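Side-chain contacts in modulator protein RSBR (Bacillus subtilis, PDB 2BNL), which positively regulates sigma-B in the stress response by stimulating the RsbT kinase toward RsbS in vitro, this chain being its N-terminal, nonheme globin domain: residues P122-T125 and E126-N129; A85-L88 and A89-K93. All coordinates share one frame; numbering follows the deposited sequence.

Contact 2 comes first along the chain, on helix 81-100, and contact 1 follows on helix 109-135, the next and last helix of this all-helical, globin-like N-terminal domain. Their centres lie 12 Å apart, and the two helices touch through side chains: the CD1 of Leu88 packs against Asn124 OD1 at 3.5 Å and also meets Phe128 and Ile127, while Phe128 CE1 rests on Ala85 CA at 3.7 Å. Both contacts also reach the second subunit, where Ala85 and Thr125 of opposite chains pack together. The two helices therefore serve twice, closing the core of the domain and building the dimer interface.

Contact 1: P122-T125 and E126-N129; sequences PINT and EIFN
Glu126 opens the second half of this part of helix 109-135 by giving its N-H to Pro122 O at 3.2 Å. The proline carbonyl can accept this bond, although its nitrogen has no hydrogen for the turn before, and the helix is kinked there. Glu126 swings CG to the side opposite its backbone N (chi1 -168°) and bends at chi2, which carries the carboxylate to Lys82 of the second subunit for a salt bridge. Ile127 follows, its N bonded to Ile123 O along a straight path (N-H...O 169°). The two isoleucines lie side by side and point the same way, Ile123 CG2 meeting Ile127 CD1 at 4.1 Å; their branched, apolar chains suit a surface buried against helix 39-54. Phe128 gives its N-H to Asn124 O at 2.9 Å, and the same oxygen sits 3.2 Å above one face of the Phe128 ring, displaced toward the rim. The far end of the ring, CZ, reaches Asn124 CB at 4.2 Å, while Phe128 of the second subunit meets the ring with planes inclined at about 40°. Buried Asn124 suits its place because its OD1 accepts a hydrogen bond from Tyr49 OH. Asn129 ends the walk: its N is bonded to Thr125 O at 2.9 Å, and its OD1 accepts the backbone N-H of Lys82 of the second subunit. Thr125 OG1 also bonds that lysine's NZ. Glutamate and threonine oxygens thus share one ammonium group, which would probably favour the charged carboxylate and ties this part of the helix to the partner chain by both charge and hydrogen bonding.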
loop_
_atom_site.group_PDB
_atom_site.type_symbol
_atom_site.label_atom_id
_atom_site.label_comp_id
_atom_site.label_asym_id
_atom_site.label_seq_id
_atom_site.Cartn_x
_atom_site.Cartn_y
_atom_site.Cartn_z
ATOM N N PRO A 122 -8.559 -0.359 -0.330
ATOM C CA PRO A 122 -9.028 -1.611 -1.029
ATOM C C PRO A 122 -8.871 -1.653 -2.586
ATOM O O PRO A 122 -8.678 -2.701 -3.191
ATOM C CB PRO A 122 -10.506 -1.700 -0.603
ATOM C CG PRO A 122 -10.919 -0.323 -0.189
ATOM C CD PRO A 122 -9.660 0.407 0.297
ATOM N N ILE A 123 -8.987 -0.488 -3.209
ATOM C CA ILE A 123 -8.706 -0.362 -4.644
ATOM C C ILE A 123 -7.270 -0.657 -4.955
ATOM O O ILE A 123 -6.931 -1.516 -5.775
ATOM C CB ILE A 123 -9.022 1.042 -5.146
ATOM C CG1 ILE A 123 -10.465 1.371 -4.942
ATOM C CG2 ILE A 123 -8.610 1.217 -6.579
ATOM C CD1 ILE A 123 -10.906 2.932 -5.127
ATOM N N ASN A 124 -6.373 0.028 -4.234
ATOM C CA ASN A 124 -4.940 -0.204 -4.477
ATOM C C ASN A 124 -4.469 -1.593 -4.174
ATOM O O ASN A 124 -3.619 -2.102 -4.886
ATOM C CB ASN A 124 -4.039 0.821 -3.679
ATOM C CG ASN A 124 -4.262 2.253 -4.139
ATOM O OD1 ASN A 124 -4.766 2.472 -5.273
ATOM N ND2 ASN A 124 -3.916 3.205 -3.295
ATOM N N THR A 125 -4.955 -2.175 -3.093
ATOM C CA THR A 125 -4.592 -3.593 -2.731
ATOM C C THR A 125 -5.041 -4.566 -3.830
ATOM O O THR A 125 -4.362 -5.504 -4.166
ATOM C CB THR A 125 -5.124 -4.032 -1.379
ATOM O OG1 THR A 125 -6.557 -4.033 -1.376
ATOM C CG2 THR A 125 -4.538 -3.221 -0.255
ATOM N N GLU A 126 -6.164 -4.279 -4.427
ATOM C CA GLU A 126 -6.718 -5.128 -5.483
ATOM C C GLU A 126 -5.866 -4.922 -6.750
ATOM O O GLU A 126 -5.628 -5.830 -7.518
ATOM C CB GLU A 126 -8.133 -4.693 -5.767
ATOM C CG GLU A 126 -8.898 -5.671 -6.618
ATOM C CD GLU A 126 -8.935 -7.075 -5.997
ATOM O OE1 GLU A 126 -9.099 -7.103 -4.772
ATOM O OE2 GLU A 126 -8.662 -8.078 -6.722
ATOM N N ILE A 127 -5.506 -3.701 -7.030
ATOM C CA ILE A 127 -4.531 -3.497 -8.087
ATOM C C ILE A 127 -3.216 -4.276 -7.874
ATOM O O ILE A 127 -2.667 -4.919 -8.834
ATOM C CB ILE A 127 -4.286 -1.966 -8.392
ATOM C CG1 ILE A 127 -5.524 -1.264 -8.919
ATOM C CG2 ILE A 127 -3.050 -1.777 -9.333
ATOM C CD1 ILE A 127 -5.435 0.240 -8.910
ATOM N N PHE A 128 -2.651 -4.181 -6.684
ATOM C CA PHE A 128 -1.404 -4.887 -6.408
ATOM C C PHE A 128 -1.657 -6.410 -6.664
ATOM O O PHE A 128 -0.828 -7.118 -7.231
ATOM C CB PHE A 128 -0.907 -4.659 -4.971
ATOM C CG PHE A 128 -0.648 -3.249 -4.602
ATOM C CD1 PHE A 128 -0.277 -2.320 -5.547
ATOM C CD2 PHE A 128 -0.701 -2.860 -3.323
ATOM C CE1 PHE A 128 -0.043 -1.005 -5.190
ATOM C CE2 PHE A 128 -0.404 -1.559 -2.933
ATOM C CZ PHE A 128 -0.117 -0.618 -3.926
ATOM N N ASN A 129 -2.801 -6.910 -6.146
ATOM C CA ASN A 129 -3.117 -8.341 -6.312
ATOM C C ASN A 129 -3.116 -8.761 -7.774
ATOM O O ASN A 129 -2.581 -9.772 -8.137
ATOM C CB ASN A 129 -4.450 -8.621 -5.632
ATOM C CG ASN A 129 -4.717 -10.101 -5.416
ATOM O OD1 ASN A 129 -3.913 -10.833 -4.856
ATOM N ND2 ASN A 129 -5.868 -10.555 -5.890
#

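Contact 2: A85-L88 and A89-K93; sequences ATAL and AEFWK
Ala85 O accepts the N-H of Ala89 at 3.2 Å, the first of the i to i+4 alpha-helical bonds in this part of helix 81-100, within a globin-like fold. The small methyl of Ala85 suits a position buried between helices. Thr86 O receives Glu90 N at 3.1 Å, while the threonine hydroxyl is bonded to the carbonyl of Lys82 one turn back, a common way for threonine to satisfy its polar group on a helix. Glu90, bent at chi2, forms salt bridges with Arg94 and, through OE2, with Lys93 NZ. Ala87 O bonds Phe91 N at 2.8 Å, and that oxygen also stands well out of the ring plane by the rim, 3.0 Å from Phe91 CD1. Having CG anti to the carbonyl carbon (chi1 -79°) lays the Phe91 ring back along the preceding turn, with Ala87 C over one face and Ala87 CB 4.3 Å from CE1; the small methyl of Ala87 fits against Leu26 and Leu29 of helix 15-30. Phe91 also stacks on Trp22 and meets Tyr49 edge-to-face. The Leu88 and Phe91 side chains cross obliquely, and the forked end of the leucine divides its work: CD1 faces helix 109-135, while CD2 approaches Phe91 CD2 at 3.8 Å. An alanine in place of Phe91 would probably leave both aromatic partners and this Leu88 methyl without their packing surface. The Trp92 indole has Lys93 CG above its centre. Leu88 O takes a weak bond from Trp92 N and lies 3.5 Å from Trp92 CD1.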
loop_
_atom_site.group_PDB
_atom_site.type_symbol
_atom_site.label_atom_id
_atom_site.label_comp_id
_atom_site.label_asym_id
_atom_site.label_seq_id
_atom_site.Cartn_x
_atom_site.Cartn_y
_atom_site.Cartn_z
ATOM N N ALA A 85 3.519 0.629 -6.768
ATOM C CA ALA A 85 3.097 0.856 -5.388
ATOM C C ALA A 85 3.591 2.219 -4.896
ATOM O O ALA A 85 2.905 2.920 -4.246
ATOM C CB ALA A 85 3.611 -0.271 -4.510
ATOM N N THR A 86 4.756 2.675 -5.333
ATOM C CA THR A 86 5.198 4.018 -4.988
ATOM C C THR A 86 4.309 5.078 -5.590
ATOM O O THR A 86 3.953 6.009 -4.894
ATOM C CB THR A 86 6.698 4.205 -5.392
ATOM O OG1 THR A 86 7.459 3.110 -4.849
ATOM C CG2 THR A 86 7.275 5.621 -4.987
ATOM N N ALA A 87 3.956 4.945 -6.880
ATOM C CA ALA A 87 3.071 5.831 -7.557
ATOM C C ALA A 87 1.714 5.970 -6.945
ATOM O O ALA A 87 1.189 7.063 -6.699
ATOM C CB ALA A 87 2.903 5.423 -9.032
ATOM N N LEU A 88 1.088 4.840 -6.722
ATOM C CA LEU A 88 -0.230 4.880 -6.084
ATOM C C LEU A 88 -0.212 5.568 -4.693
ATOM O O LEU A 88 -1.200 6.279 -4.362
ATOM C CB LEU A 88 -0.828 3.485 -6.019
ATOM C CG LEU A 88 -1.074 2.819 -7.340
ATOM C CD1 LEU A 88 -2.071 1.635 -7.263
ATOM C CD2 LEU A 88 -1.648 3.815 -8.366
ATOM N N ALA A 89 0.792 5.266 -3.885
ATOM C CA ALA A 89 1.022 5.947 -2.536
ATOM C C ALA A 89 1.094 7.482 -2.697
ATOM O O ALA A 89 0.408 8.251 -2.021
ATOM C CB ALA A 89 2.239 5.388 -1.847
ATOM N N GLU A 90 1.884 7.929 -3.682
ATOM C CA GLU A 90 1.977 9.342 -3.976
ATOM C C GLU A 90 0.686 9.940 -4.533
ATOM O O GLU A 90 0.416 11.098 -4.239
ATOM C CB GLU A 90 3.143 9.630 -5.016
ATOM C CG GLU A 90 4.426 9.838 -4.525
ATOM C CD GLU A 90 4.455 10.830 -3.323
ATOM O OE1 GLU A 90 4.211 12.048 -3.486
ATOM O OE2 GLU A 90 4.672 10.313 -2.199
ATOM N N PHE A 91 -0.125 9.184 -5.328
ATOM C CA PHE A 91 -1.361 9.664 -5.859
ATOM C C PHE A 91 -2.281 10.137 -4.698
ATOM O O PHE A 91 -2.765 11.254 -4.767
ATOM C CB PHE A 91 -2.100 8.596 -6.647
ATOM C CG PHE A 91 -1.602 8.369 -8.050
ATOM C CD1 PHE A 91 -0.355 8.919 -8.519
ATOM C CD2 PHE A 91 -2.278 7.576 -8.867
ATOM C CE1 PHE A 91 0.095 8.663 -9.757
ATOM C CE2 PHE A 91 -1.850 7.334 -10.142
ATOM C CZ PHE A 91 -0.662 7.885 -10.579
ATOM N N TRP A 92 -2.464 9.321 -3.655
ATOM C CA TRP A 92 -3.419 9.675 -2.586
ATOM C C TRP A 92 -2.856 10.837 -1.736
ATOM O O TRP A 92 -3.613 11.693 -1.236
ATOM C CB TRP A 92 -3.976 8.455 -1.812
ATOM C CG TRP A 92 -3.071 7.802 -0.831
ATOM C CD1 TRP A 92 -2.278 6.664 -1.016
ATOM C CD2 TRP A 92 -2.749 8.287 0.464
ATOM N NE1 TRP A 92 -1.526 6.440 0.093
ATOM C CE2 TRP A 92 -1.778 7.422 1.011
ATOM C CE3 TRP A 92 -3.191 9.375 1.228
ATOM C CZ2 TRP A 92 -1.224 7.629 2.297
ATOM C CZ3 TRP A 92 -2.590 9.616 2.488
ATOM C CH2 TRP A 92 -1.690 8.696 3.032
ATOM N N LYS A 93 -1.537 10.861 -1.591
ATOM C CA LYS A 93 -0.883 11.856 -0.784
ATOM C C LYS A 93 -0.948 13.227 -1.399
ATOM O O LYS A 93 -1.130 14.263 -0.676
ATOM C CB LYS A 93 0.576 11.449 -0.533
ATOM C CG LYS A 93 0.646 10.237 0.337
ATOM C CD LYS A 93 2.134 9.960 0.558
ATOM C CE LYS A 93 2.418 8.528 0.779
ATOM N NZ LYS A 93 3.929 8.498 0.790
#